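GH127 beta-L-arabinofuranoside (Geobacillus stearothermophilus, PDB 4QK0) is a family 127 glycoside hydrolase, a beta-L-arabinofuranosidase that probably cleaves terminal beta-L-arabinofuranosyl groups from its substrates. Local coordinates at residues A[415-418]-A[419-423]; A[77-80]-A[81-85]. All coordinates share one frame; numbering follows the deposited sequence.

How the interactions relate
Interaction 1 (415-418 with 419-423) and interaction 2 (77-80 with 81-85) are both successive turns of a single helix within the catalytic domain, and both are buried, though D78 of interaction 2 is partly exposed. Interaction 1 lies nearer the centre of the chain, about 9 Å from it against about 16 Å, centre to centre. Helices 413-422 and 76-92 lie against each other, joined by a salt bridge from R419 NH1 to E84 OE1, 2.7 Å, while P415 packs on K81. The chemistry differs between the two helices: interaction 2 has evenly formed backbone bonds, whereas interaction 1 starts with a shared, partly weak set. In both, one aliphatic pair touches through its methyls, L417 with I421 and V79 with L83.

Interaction 1: residues A[415-418]-A[419-423]; sequences PNLA and RLIAS
Helix 413-422 belongs to the largely helical catalytic domain, whose family clan is that of the six-hairpin (alpha/alpha)6 barrels, and the contact joins its P415-A418 turn to R419-A422. The backbone bonding is uneven. R419 N gives its hydrogen to P415 O at 3.2 Å, standing well above that carbonyl's plane, and leans weakly on N416 O as well. L420 N also reaches N416 O with a weak bond, so that one oxygen takes two poor donors. Beyond this the helix tightens: I421 N meets L417 O at 3.0 Å with an almost straight N-H (174°), and A422 N meets A418 O at 2.9 Å.

R419 is the side chain that dominates the contact. Its CG sits between the backbone N and the carbonyl carbon (chi1 68°), which turns it back over the preceding turn and brings CG to 3.2 Å from N416 O. From there the chain runs extended to NE, alongside the N416 side chain and pointing the same way. The N416 amide comes to the edge of the guanidinium with the two planes 79° apart. On another side of the helix, L417 CD2 and I421 CD1 touch at 4.3 Å, and the I421 side chain also lies against L417 O. At the far end S423 OG lies near both R419 O and L420 O.

Neighbouring helices close in on several sides. Helix 22-42 covers I421 and A418 through Y26, I27 and V30, helix 334-350 meets N416 and R419 through C335, I338 and F342, and helix 76-92 supplies K81, A85, Y88 and E84, the salt-bridge partner of R419.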
loop_
_atom_site.group_PDB
_atom_site.type_symbol
_atom_site.label_atom_id
_atom_site.label_comp_id
_atom_site.label_asym_id
_atom_site.label_seq_id
_atom_site.Cartn_x
_atom_site.Cartn_y
_atom_site.Cartn_z
ATOM N N PRO A 415 -24.252 8.019 12.971
ATOM C CA PRO A 415 -24.923 9.278 13.387
ATOM C C PRO A 415 -24.401 10.481 12.595
ATOM O O PRO A 415 -25.103 11.536 12.506
ATOM C CB PRO A 415 -24.576 9.407 14.887
ATOM C CG PRO A 415 -23.299 8.655 15.063
ATOM C CD PRO A 415 -23.290 7.562 14.004
ATOM N N ASN A 416 -23.193 10.297 12.025
ATOM C CA ASN A 416 -22.655 11.240 11.094
ATOM C C ASN A 416 -23.450 11.237 9.806
ATOM O O ASN A 416 -23.934 12.304 9.437
ATOM C CB ASN A 416 -21.152 11.115 10.909
ATOM C CG ASN A 416 -20.388 12.358 11.408
ATOM O OD1 ASN A 416 -19.754 12.300 12.456
ATOM N ND2 ASN A 416 -20.463 13.484 10.668
ATOM N N LEU A 417 -23.630 10.119 9.103
ATOM C CA LEU A 417 -24.448 10.181 7.869
ATOM C C LEU A 417 -25.875 10.593 8.133
ATOM O O LEU A 417 -26.457 11.306 7.363
ATOM C CB LEU A 417 -24.525 8.884 7.124
ATOM C CG LEU A 417 -23.621 8.716 5.911
ATOM C CD1 LEU A 417 -23.783 7.278 5.429
ATOM C CD2 LEU A 417 -23.918 9.681 4.770
ATOM N N ALA A 418 -26.429 10.124 9.216
ATOM C CA ALA A 418 -27.782 10.508 9.595
ATOM C C ALA A 418 -27.952 12.026 9.656
ATOM O O ALA A 418 -28.953 12.530 9.171
ATOM C CB ALA A 418 -28.137 9.927 10.944
ATOM N N ARG A 419 -27.022 12.743 10.301
ATOM C CA ARG A 419 -27.220 14.189 10.469
ATOM C C ARG A 419 -27.153 14.905 9.151
ATOM O O ARG A 419 -27.920 15.837 8.947
ATOM C CB ARG A 419 -26.306 14.813 11.503
ATOM C CG ARG A 419 -24.840 14.859 11.166
ATOM C CD ARG A 419 -24.091 15.487 12.332
ATOM N NE ARG A 419 -22.674 15.588 12.054
ATOM C CZ ARG A 419 -21.904 16.621 12.354
ATOM N NH1 ARG A 419 -22.401 17.715 12.939
ATOM N NH2 ARG A 419 -20.609 16.572 12.046
ATOM N N LEU A 420 -26.330 14.435 8.220
ATOM C CA LEU A 420 -26.339 15.030 6.891
ATOM C C LEU A 420 -27.614 14.744 6.079
ATOM O O LEU A 420 -28.260 15.660 5.490
ATOM C CB LEU A 420 -25.133 14.564 6.089
ATOM C CG LEU A 420 -25.104 15.050 4.643
ATOM C CD1 LEU A 420 -25.042 16.570 4.609
ATOM C CD2 LEU A 420 -23.898 14.501 3.919
ATOM N N ILE A 421 -27.983 13.468 6.002
ATOM C CA ILE A 421 -29.114 13.063 5.189
ATOM C C ILE A 421 -30.350 13.748 5.713
ATOM O O ILE A 421 -31.189 14.216 4.941
ATOM C CB ILE A 421 -29.286 11.523 5.234
ATOM C CG1 ILE A 421 -28.240 10.851 4.322
ATOM C CG2 ILE A 421 -30.664 11.108 4.774
ATOM C CD1 ILE A 421 -28.169 9.358 4.479
ATOM N N ALA A 422 -30.493 13.771 7.036
ATOM C CA ALA A 422 -31.706 14.336 7.652
ATOM C C ALA A 422 -31.826 15.840 7.399
ATOM O O ALA A 422 -32.925 16.378 7.411
ATOM C CB ALA A 422 -31.756 14.053 9.147
ATOM N N SER A 423 -30.698 16.499 7.151
ATOM C CA SER A 423 -30.700 17.924 6.910
ATOM C C SER A 423 -30.526 18.259 5.445
ATOM O O SER A 423 -30.164 19.374 5.125
ATOM C CB SER A 423 -29.588 18.593 7.752
ATOM O OG SER A 423 -28.311 18.124 7.383
#

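Interaction 2: residues A[77-80]-A[81-85]; sequences SDVA and KWLEA
Four regular i to i+4 backbone bonds tie S77-A80 to K81-E84: the amide nitrogens of K81, W82, L83 and E84 reach the carbonyl oxygens of S77, D78, V79 and A80, from 2.9 Å for K81 N to S77 O up to 3.1 Å for W82 N to D78 O. This is plain alpha-helix, part of helix 76-92 in the helical catalytic domain.

The side chains fan out to different neighbours. V79 and L83 lie side by side, their methyls meeting at 4.2 Å between V79 CG1 and L83 CD1, and both pack on V105 of helix 96-112. W82 takes the flank facing helix 22-42, where its NE1 bonds to I35 O and its indole stacks with W39. E84 is extended beyond CG; its OE2 bonds to Y88 OH.

K81 runs the other way, back along the first turn. With CG anti to its own carbonyl carbon (chi1 -69°) and the chain extended beyond, it carries its ammonium to Y142 OH of helix 140-158. D78 OD1 stays 4.7 Å from K81 NZ, too far for a salt bridge, while K81 CG rests 3.3 Å from S77 O.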
loop_
_atom_site.group_PDB
_atom_site.type_symbol
_atom_site.label_atom_id
_atom_site.label_comp_id
_atom_site.label_asym_id
_atom_site.label_seq_id
_atom_site.Cartn_x
_atom_site.Cartn_y
_atom_site.Cartn_z
ATOM N N SER A 77 -19.472 13.012 22.205
ATOM C CA SER A 77 -19.890 13.545 20.897
ATOM C C SER A 77 -20.859 12.645 20.150
ATOM O O SER A 77 -21.585 13.097 19.237
ATOM C CB SER A 77 -18.682 13.743 19.984
ATOM O OG SER A 77 -18.115 12.469 19.680
ATOM N N ASP A 78 -20.852 11.366 20.461
ATOM C CA ASP A 78 -21.838 10.450 19.834
ATOM C C ASP A 78 -23.277 10.820 20.237
ATOM O O ASP A 78 -24.185 10.773 19.431
ATOM C CB ASP A 78 -21.558 9.005 20.243
ATOM C CG ASP A 78 -20.371 8.425 19.502
ATOM O OD1 ASP A 78 -20.150 8.824 18.329
ATOM O OD2 ASP A 78 -19.716 7.513 20.059
ATOM N N VAL A 79 -23.452 11.182 21.491
ATOM C CA VAL A 79 -24.757 11.586 21.956
ATOM C C VAL A 79 -25.159 12.864 21.234
ATOM O O VAL A 79 -26.308 13.021 20.812
ATOM C CB VAL A 79 -24.743 11.805 23.466
ATOM C CG1 VAL A 79 -26.097 12.281 23.944
ATOM C CG2 VAL A 79 -24.401 10.514 24.162
ATOM N N ALA A 80 -24.196 13.760 21.068
ATOM C CA ALA A 80 -24.429 15.024 20.407
ATOM C C ALA A 80 -24.874 14.812 19.006
ATOM O O ALA A 80 -25.828 15.430 18.541
ATOM C CB ALA A 80 -23.175 15.879 20.432
ATOM N N LYS A 81 -24.201 13.926 18.293
ATOM C CA LYS A 81 -24.525 13.734 16.877
ATOM C C LYS A 81 -25.865 13.106 16.711
ATOM O O LYS A 81 -26.574 13.398 15.723
ATOM C CB LYS A 81 -23.467 12.890 16.156
ATOM C CG LYS A 81 -22.122 13.595 16.003
ATOM C CD LYS A 81 -21.033 12.579 15.630
ATOM C CE LYS A 81 -19.694 13.243 15.438
ATOM N NZ LYS A 81 -18.646 12.198 15.386
ATOM N N TRP A 82 -26.229 12.216 17.646
ATOM C CA TRP A 82 -27.551 11.589 17.571
ATOM C C TRP A 82 -28.631 12.686 17.808
ATOM O O TRP A 82 -29.599 12.796 17.030
ATOM C CB TRP A 82 -27.661 10.418 18.571
ATOM C CG TRP A 82 -28.963 9.687 18.583
ATOM C CD1 TRP A 82 -29.298 8.591 17.836
ATOM C CD2 TRP A 82 -30.125 10.007 19.352
ATOM N NE1 TRP A 82 -30.595 8.228 18.094
ATOM C CE2 TRP A 82 -31.113 9.063 19.034
ATOM C CE3 TRP A 82 -30.417 10.979 20.301
ATOM C CZ2 TRP A 82 -32.378 9.080 19.616
ATOM C CZ3 TRP A 82 -31.672 10.971 20.901
ATOM C CH2 TRP A 82 -32.630 10.033 20.552
ATOM N N LEU A 83 -28.425 13.537 18.821
ATOM C CA LEU A 83 -29.379 14.660 19.065
ATOM C C LEU A 83 -29.510 15.598 17.862
ATOM O O LEU A 83 -30.605 16.013 17.500
ATOM C CB LEU A 83 -28.977 15.463 20.276
ATOM C CG LEU A 83 -29.191 14.740 21.625
ATOM C CD1 LEU A 83 -28.485 15.481 22.733
ATOM C CD2 LEU A 83 -30.661 14.610 21.940
ATOM N N GLU A 84 -28.397 15.877 17.205
ATOM C CA GLU A 84 -28.411 16.769 16.073
ATOM C C GLU A 84 -29.213 16.197 14.947
ATOM O O GLU A 84 -30.044 16.890 14.322
ATOM C CB GLU A 84 -26.997 17.131 15.610
ATOM C CG GLU A 84 -27.027 18.246 14.551
ATOM C CD GLU A 84 -25.691 18.521 13.857
ATOM O OE1 GLU A 84 -24.654 18.103 14.384
ATOM O OE2 GLU A 84 -25.695 19.188 12.792
ATOM N N ALA A 85 -29.000 14.935 14.651
ATOM C CA ALA A 85 -29.826 14.303 13.613
ATOM C C ALA A 85 -31.317 14.275 13.978
ATOM O O ALA A 85 -32.186 14.442 13.120
ATOM C CB ALA A 85 -29.356 12.894 13.358
#